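Local structure of ApRick protease (Rickettsia conorii, 5C9B) at residues Val30-Met35 against Asp102-Gly107; Asp42-Lys47 against Lys93-Leu98. The protein is probably a retropepsin-like aspartic endopeptidase, this chain being the C-terminal protease part of a longer protein that is probably membrane-bound. All blocks are in the same frame, centred on the assembly; numbering follows the deposited sequence.

Of the four strands in these contacts, 30-36 comes first from the N terminus and runs on towards Asp-37, after which the chain enters strand 43-45. Interaction 2 closes the shorter loop, pairing 43-45 with the end of strand 88-97. Interaction 1 closes the longer one, bringing strand 104-106 back to 30-36, so that interaction 2 lies wholly within it along the sequence and the two do not cross. The returning strand 104-106 sits between 30-36 and 43-45, and Leu-105 N, 2.9 Å from Ala-44 O, probably donates to it. The two contacts, with centres about 9 Å apart, thereby tie all four strands into one curled mixed sheet, consistent with the psi-shaped core of retropepsin-like aspartic proteases.

Interaction 1 (Val30-Met35 against Asp102-Gly107); sequences VKIKFM and DISLLG
Met-35 carries the polar part of this contact with both of its backbone groups. Its N donates to Ser-104 O (2.9 Å), a nearly straight bond at 166°, and its O accepts from Leu-106 N at 3.1 Å, so that the parallel pair is gripped near the C-terminal end of strand 30-36. Met-35 O also receives a CA-H...O contact from Leu-105 CA. One step back, water 1 takes over: it donates to Lys-33 O (2.7 Å) and accepts from Ser-104 N (2.9 Å), bridging backbones that have begun to part. The Ser-104 hydroxyl turns elsewhere, hydrogen-bonded to Asp-49 OD2 and Thr-46 N, which links this strand to the start of helix 47-52.

Around these bonds the side chains are apolar. The Phe-34 ring is sandwiched: Leu-106 CD1 stands 4.2 Å above the ring plane, over its centre, while Ile-32 CG2 presses on the opposite face, nearer the rim. With its CG anti to the carbonyl carbon (chi1 -70°), the ring also reaches Ser-104, Phe-34 CE1 lying 3.6 Å from Ser-104 CB. On the other face of the sheet, Met-35, modelled as selenomethionine, runs side by side with Leu-105. A bend at chi3 (68°) sets its CE 3.6 Å from Leu-105 CD2, and Ile-103 CG2 packs against its CB.

Leu-106 also bonds through its backbone to Asp-37, in the Asp-Thr-Gly sequence that marks aspartic proteases. The polar side of the join thus rests on main-chain groups and one water, with apolar side chains packed on both faces and the serine hydroxyl bonded to Asp-49 and Thr-46.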
ATOM      1  N   VAL B  30      23.637 -11.981  12.558  1.00 46.09           N
ATOM      2  CA  VAL B  30      23.697 -11.954  14.013  1.00 43.69           C
ATOM      3  C   VAL B  30      22.835 -10.857  14.591  1.00 48.54           C
ATOM      4  O   VAL B  30      22.755  -9.767  14.041  1.00 50.86           O
ATOM      5  CB  VAL B  30      25.156 -12.017  14.586  1.00 52.18           C
ATOM      6  CG1 VAL B  30      26.176 -12.220  13.517  1.00 42.07           C
ATOM      7  CG2 VAL B  30      25.512 -10.859  15.448  1.00 56.85           C
ATOM      8  N   LYS B  31      22.157 -11.185  15.680  1.00 48.22           N
ATOM      9  CA  LYS B  31      21.231 -10.269  16.332  1.00 48.76           C
ATOM     10  C   LYS B  31      22.069  -9.178  16.957  1.00 46.62           C
ATOM     11  O   LYS B  31      23.050  -9.457  17.660  1.00 42.06           O
ATOM     12  CB  LYS B  31      20.452 -11.011  17.425  1.00 69.20           C
ATOM     13  CG  LYS B  31      19.678 -10.128  18.409  1.00 90.14           C
ATOM     14  CD  LYS B  31      18.218 -10.535  18.543  1.00 90.93           C
ATOM     15  CE  LYS B  31      17.477 -10.247  17.239  1.00108.35           C
ATOM     16  NZ  LYS B  31      15.992 -10.211  17.384  1.00 93.16           N
ATOM     17  N   ILE B  32      21.743  -7.932  16.662  1.00 45.53           N
ATOM     18  CA  ILE B  32      22.441  -6.819  17.310  1.00 41.44           C
ATOM     19  C   ILE B  32      21.368  -5.932  17.866  1.00 36.69           C
ATOM     20  O   ILE B  32      20.330  -5.795  17.240  1.00 42.67           O
ATOM     21  CB  ILE B  32      23.292  -6.003  16.314  1.00 46.43           C
ATOM     22  CG1 ILE B  32      24.282  -6.897  15.556  1.00 45.34           C
ATOM     23  CG2 ILE B  32      24.029  -4.852  17.031  1.00 57.83           C
ATOM     24  CD1 ILE B  32      25.437  -7.442  16.369  1.00 57.12           C
ATOM     25  N   LYS B  33      21.615  -5.293  19.013  1.00 50.71           N
ATOM     26  CA  LYS B  33      20.629  -4.389  19.632  1.00 46.59           C
ATOM     27  C   LYS B  33      21.034  -2.951  19.296  1.00 51.26           C
ATOM     28  O   LYS B  33      22.194  -2.580  19.420  1.00 42.97           O
ATOM     29  CB  LYS B  33      20.618  -4.584  21.147  1.00 70.90           C
ATOM     30  CG  LYS B  33      20.081  -5.904  21.684  1.00 81.61           C
ATOM     31  CD  LYS B  33      20.326  -5.971  23.196  1.00112.81           C
ATOM     32  CE  LYS B  33      19.131  -6.463  24.018  1.00132.66           C
ATOM     33  NZ  LYS B  33      17.812  -5.811  23.739  1.00132.74           N
ATOM     34  N   PHE B  34      20.086  -2.130  18.884  1.00 43.25           N
ATOM     35  CA  PHE B  34      20.395  -0.766  18.606  1.00 39.20           C
ATOM     36  C   PHE B  34      19.553   0.198  19.397  1.00 45.69           C
ATOM     37  O   PHE B  34      18.387  -0.088  19.736  1.00 43.66           O
ATOM     38  CB  PHE B  34      20.134  -0.480  17.127  1.00 40.20           C
ATOM     39  CG  PHE B  34      21.108  -1.138  16.206  1.00 39.93           C
ATOM     40  CD1 PHE B  34      22.324  -0.574  15.944  1.00 40.71           C
ATOM     41  CD2 PHE B  34      20.795  -2.300  15.585  1.00 43.32           C
ATOM     42  CE1 PHE B  34      23.229  -1.189  15.109  1.00 38.75           C
ATOM     43  CE2 PHE B  34      21.684  -2.895  14.706  1.00 51.76           C
ATOM     44  CZ  PHE B  34      22.889  -2.334  14.462  1.00 39.63           C
HETATM   45  N   MSE B  35      20.114   1.383  19.608  1.00 39.91           N
HETATM   46  CA  MSE B  35      19.331   2.493  20.039  1.00 41.15           C
HETATM   47  C   MSE B  35      19.253   3.411  18.857  1.00 45.87           C
HETATM   48  O   MSE B  35      20.228   3.634  18.216  1.00 45.57           O
HETATM   49  CB  MSE B  35      20.053   3.122  21.210  1.00 39.43           C
HETATM   50  CG  MSE B  35      19.171   4.173  21.846  1.00 50.79           C
HETATM   51 SE   MSE B  35      19.953   4.892  23.519  1.00 59.82          SE
HETATM   52  CE  MSE B  35      21.521   5.853  22.817  1.00 72.15           C
ATOM     53  N   ASP B 102      27.932   2.107  25.255  1.00 56.29           N
ATOM     54  CA  ASP B 102      27.692   0.685  25.508  1.00 46.35           C
ATOM     55  C   ASP B 102      26.764   0.011  24.483  1.00 48.00           C
ATOM     56  O   ASP B 102      26.580  -1.195  24.551  1.00 48.44           O
ATOM     57  CB  ASP B 102      26.979   0.595  26.870  1.00 49.21           C
ATOM     58  CG  ASP B 102      25.581   1.302  26.870  1.00 52.49           C
ATOM     59  OD1 ASP B 102      25.515   2.535  26.822  1.00 55.81           O
ATOM     60  OD2 ASP B 102      24.542   0.615  26.873  1.00 52.75           O
ATOM     61  N   ILE B 103      26.089   0.791  23.627  1.00 43.87           N
ATOM     62  CA  ILE B 103      25.083   0.217  22.697  1.00 47.76           C
ATOM     63  C   ILE B 103      25.235   0.849  21.318  1.00 49.04           C
ATOM     64  O   ILE B 103      25.584   2.009  21.214  1.00 40.30           O
ATOM     65  CB  ILE B 103      23.665   0.451  23.199  1.00 44.56           C
ATOM     66  CG1 ILE B 103      22.675  -0.332  22.398  1.00 43.82           C
ATOM     67  CG2 ILE B 103      23.271   1.897  23.101  1.00 55.21           C
ATOM     68  CD1 ILE B 103      21.315  -0.446  23.028  1.00 40.53           C
ATOM     69  N   SER B 104      25.011   0.067  20.275  1.00 45.93           N
ATOM     70  CA  SER B 104      25.239   0.526  18.925  1.00 41.66           C
ATOM     71  C   SER B 104      24.061   1.400  18.529  1.00 41.15           C
ATOM     72  O   SER B 104      22.964   1.257  19.059  1.00 40.76           O
ATOM     73  CB  SER B 104      25.411  -0.661  17.967  1.00 43.64           C
ATOM     74  OG  SER B 104      26.567  -1.433  18.333  1.00 44.94           O
ATOM     75  N   LEU B 105      24.324   2.326  17.617  1.00 38.11           N
ATOM     76  CA  LEU B 105      23.365   3.346  17.202  1.00 40.87           C
ATOM     77  C   LEU B 105      22.972   3.175  15.741  1.00 47.57           C
ATOM     78  O   LEU B 105      23.801   2.923  14.854  1.00 47.64           O
ATOM     79  CB  LEU B 105      23.969   4.722  17.362  1.00 37.80           C
ATOM     80  CG  LEU B 105      24.455   5.159  18.755  1.00 48.37           C
ATOM     81  CD1 LEU B 105      24.997   6.586  18.772  1.00 47.38           C
ATOM     82  CD2 LEU B 105      23.329   5.108  19.752  1.00 47.43           C
ATOM     83  N   LEU B 106      21.696   3.351  15.499  1.00 47.83           N
ATOM     84  CA  LEU B 106      21.109   3.231  14.177  1.00 40.46           C
ATOM     85  C   LEU B 106      20.713   4.636  13.771  1.00 40.30           C
ATOM     86  O   LEU B 106      19.910   5.255  14.470  1.00 36.53           O
ATOM     87  CB  LEU B 106      19.842   2.451  14.355  1.00 39.81           C
ATOM     88  CG  LEU B 106      19.194   1.972  13.106  1.00 55.99           C
ATOM     89  CD1 LEU B 106      20.154   0.957  12.540  1.00 69.64           C
ATOM     90  CD2 LEU B 106      17.881   1.310  13.481  1.00 58.07           C
ATOM     91  N   GLY B 107      21.222   5.120  12.649  1.00 51.52           N
ATOM     92  CA  GLY B 107      20.921   6.461  12.176  1.00 48.66           C
ATOM     93  C   GLY B 107      19.970   6.532  11.022  1.00 48.61           C
ATOM     94  O   GLY B 107      19.348   5.559  10.666  1.00 51.19           O
TER
HETATM   95  O   HOH W   1      24.626  -2.822  20.626  1.00 45.30           O

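Interaction 2 (Asp42-Lys47 against Lys93-Leu98); sequences DIALTK and KGHVGL
Asp-42 and His-95 meet through a His-carboxylate hydrogen bond where strand 43-45 begins to run parallel to 93-97, in the retropepsin-like fold. His-95 ND1 donates to Asp-42 OD2 at 2.5 Å, a distance so short that its exact value is doubtful; the oxygen lies close to the ring plane, yet the nitrogen meets it from above the carboxylate plane, the two planes being 23° apart. A chi1 of 62° puts CG between the backbone N and the carbonyl carbon, which swings the ring toward the partner strand, and Ala-44 CA sits over one face, 4.2 Å from the ring centroid. Tyr-66 stacks on the histidine from outside the pair.

Behind this shell the backbone fixes the register. Ile-43 N bonds to Lys-93 O (3.1 Å), His-95 N to Ile-43 O (2.9 Å) and Leu-45 N to His-95 O (3.0 Å), so His-95 is held by both main-chain groups as well as by its ring. At the carbonyl of Leu-45 the grip slackens: Gly-97 N donates to Leu-45 O only weakly. The Lys-47 side chain crosses that of Val-96 at about a right angle, Lys-47 CG lying 4.0 Å from Val-96 CG2, and water 2 accepts from Lys-47 N while donating to Gly-97 O at 2.7 Å.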
ATOM      1  N   ASP B  42      24.927   7.546   9.497  1.00 54.84           N
ATOM      2  CA  ASP B  42      25.556   6.242   9.547  1.00 48.77           C
ATOM      3  C   ASP B  42      25.232   5.355  10.774  1.00 52.35           C
ATOM      4  O   ASP B  42      24.874   5.869  11.821  1.00 53.50           O
ATOM      5  CB  ASP B  42      26.977   6.698   9.848  1.00 62.55           C
ATOM      6  CG  ASP B  42      27.944   5.876   9.279  1.00 71.94           C
ATOM      7  OD1 ASP B  42      27.563   5.152   8.330  1.00 94.61           O
ATOM      8  OD2 ASP B  42      29.088   5.992   9.759  1.00 62.49           O
ATOM      9  N   ILE B  43      25.442   4.052  10.692  1.00 51.00           N
ATOM     10  CA  ILE B  43      25.412   3.182  11.896  1.00 43.08           C
ATOM     11  C   ILE B  43      26.710   3.277  12.701  1.00 47.59           C
ATOM     12  O   ILE B  43      27.769   3.246  12.130  1.00 54.71           O
ATOM     13  CB  ILE B  43      25.233   1.712  11.505  1.00 42.44           C
ATOM     14  CG1 ILE B  43      23.778   1.459  11.186  1.00 44.59           C
ATOM     15  CG2 ILE B  43      25.673   0.784  12.605  1.00 50.55           C
ATOM     16  CD1 ILE B  43      23.462   0.063  10.702  1.00 50.26           C
ATOM     17  N   ALA B  44      26.612   3.369  14.034  1.00 45.39           N
ATOM     18  CA  ALA B  44      27.788   3.432  14.905  1.00 39.57           C
ATOM     19  C   ALA B  44      27.842   2.190  15.714  1.00 39.07           C
ATOM     20  O   ALA B  44      27.049   2.034  16.607  1.00 41.58           O
ATOM     21  CB  ALA B  44      27.738   4.658  15.821  1.00 34.97           C
ATOM     22  N   LEU B  45      28.736   1.270  15.361  1.00 49.92           N
ATOM     23  CA  LEU B  45      28.867  -0.007  16.091  1.00 49.02           C
ATOM     24  C   LEU B  45      29.896   0.090  17.206  1.00 38.11           C
ATOM     25  O   LEU B  45      30.917   0.747  17.057  1.00 48.41           O
ATOM     26  CB  LEU B  45      29.366  -1.089  15.175  1.00 49.01           C
ATOM     27  CG  LEU B  45      28.527  -1.702  14.117  1.00 50.37           C
ATOM     28  CD1 LEU B  45      29.425  -2.675  13.386  1.00 54.75           C
ATOM     29  CD2 LEU B  45      27.354  -2.425  14.726  1.00 53.45           C
ATOM     30  N   THR B  46      29.619  -0.554  18.330  1.00 45.04           N
ATOM     31  CA  THR B  46      30.590  -0.634  19.459  1.00 44.11           C
ATOM     32  C   THR B  46      31.584  -1.632  19.004  1.00 47.89           C
ATOM     33  O   THR B  46      31.305  -2.405  18.076  1.00 49.31           O
ATOM     34  CB  THR B  46      29.956  -1.189  20.744  1.00 42.67           C
ATOM     35  OG1 THR B  46      29.271  -2.443  20.482  1.00 38.19           O
ATOM     36  CG2 THR B  46      28.940  -0.206  21.265  1.00 41.54           C
ATOM     37  N   LYS B  47      32.740  -1.616  19.631  1.00 54.61           N
ATOM     38  CA  LYS B  47      33.819  -2.538  19.300  1.00 58.56           C
ATOM     39  C   LYS B  47      33.391  -3.991  19.551  1.00 55.34           C
ATOM     40  O   LYS B  47      33.710  -4.894  18.768  1.00 60.51           O
ATOM     41  CB  LYS B  47      35.095  -2.157  20.062  1.00 64.33           C
ATOM     42  CG  LYS B  47      35.645  -0.783  19.646  1.00113.79           C
ATOM     43  CD  LYS B  47      37.147  -0.592  19.886  1.00124.95           C
ATOM     44  CE  LYS B  47      37.468  -0.429  21.362  1.00141.55           C
ATOM     45  NZ  LYS B  47      36.974   0.864  21.909  1.00118.80           N
ATOM     46  N   LYS B  93      26.077   1.518   5.488  1.00 52.10           N
ATOM     47  CA  LYS B  93      27.244   2.233   5.918  1.00 56.17           C
ATOM     48  C   LYS B  93      27.324   2.305   7.412  1.00 46.05           C
ATOM     49  O   LYS B  93      26.317   2.495   8.121  1.00 48.97           O
ATOM     50  CB  LYS B  93      27.248   3.643   5.315  1.00 54.65           C
ATOM     51  CG  LYS B  93      27.806   3.630   3.889  1.00 93.46           C
ATOM     52  CD  LYS B  93      26.795   3.232   2.823  1.00127.08           C
ATOM     53  CE  LYS B  93      27.491   2.841   1.525  1.00131.06           C
ATOM     54  NZ  LYS B  93      26.806   3.473   0.362  1.00139.05           N
ATOM     55  N   GLY B  94      28.539   2.140   7.909  1.00 40.02           N
ATOM     56  CA  GLY B  94      28.736   2.312   9.326  1.00 47.55           C
ATOM     57  C   GLY B  94      30.136   2.700   9.665  1.00 44.18           C
ATOM     58  O   GLY B  94      30.962   2.920   8.799  1.00 45.71           O
ATOM     59  N   HIS B  95      30.404   2.771  10.948  1.00 47.14           N
ATOM     60  CA  HIS B  95      31.747   2.892  11.388  1.00 45.04           C
ATOM     61  C   HIS B  95      31.791   2.324  12.761  1.00 54.85           C
ATOM     62  O   HIS B  95      30.718   2.244  13.398  1.00 46.75           O
ATOM     63  CB  HIS B  95      32.143   4.343  11.407  1.00 38.62           C
ATOM     64  CG  HIS B  95      31.342   5.158  12.350  1.00 48.00           C
ATOM     65  ND1 HIS B  95      30.116   5.665  12.026  1.00 50.50           N
ATOM     66  CD2 HIS B  95      31.588   5.554  13.616  1.00 48.01           C
ATOM     67  CE1 HIS B  95      29.658   6.382  13.026  1.00 38.96           C
ATOM     68  NE2 HIS B  95      30.520   6.304  14.015  1.00 48.47           N
ATOM     69  N   VAL B  96      33.001   1.930  13.208  1.00 47.52           N
ATOM     70  CA  VAL B  96      33.191   1.455  14.598  1.00 52.30           C
ATOM     71  C   VAL B  96      34.026   2.416  15.444  1.00 54.32           C
ATOM     72  O   VAL B  96      35.149   2.753  15.091  1.00 55.73           O
ATOM     73  CB  VAL B  96      33.607  -0.072  14.730  1.00 60.02           C
ATOM     74  CG1 VAL B  96      33.972  -0.723  13.422  1.00 60.00           C
ATOM     75  CG2 VAL B  96      34.701  -0.275  15.751  1.00 55.81           C
ATOM     76  N   GLY B  97      33.429   2.836  16.570  1.00 85.44           N
ATOM     77  CA  GLY B  97      33.787   4.049  17.283  1.00 72.50           C
ATOM     78  C   GLY B  97      34.528   3.762  18.572  1.00114.01           C
ATOM     79  O   GLY B  97      34.047   2.977  19.399  1.00112.79           O
ATOM     80  N   LEU B  98      35.690   4.421  18.717  1.00 88.05           N
ATOM     81  CA  LEU B  98      36.556   4.414  19.924  1.00 92.96           C
ATOM     82  C   LEU B  98      35.915   4.972  21.177  1.00 95.85           C
ATOM     83  O   LEU B  98      36.531   4.900  22.254  1.00 80.76           O
ATOM     84  CB  LEU B  98      37.771   5.335  19.738  1.00 95.36           C
ATOM     85  CG  LEU B  98      38.970   5.046  18.841  1.00117.85           C
ATOM     86  CD1 LEU B  98      40.072   6.046  19.229  1.00 97.53           C
ATOM     87  CD2 LEU B  98      39.412   3.587  18.940  1.00 72.44           C
TER
HETATM   88  O   HOH W   2      32.930   1.164  21.038  1.00 46.64           O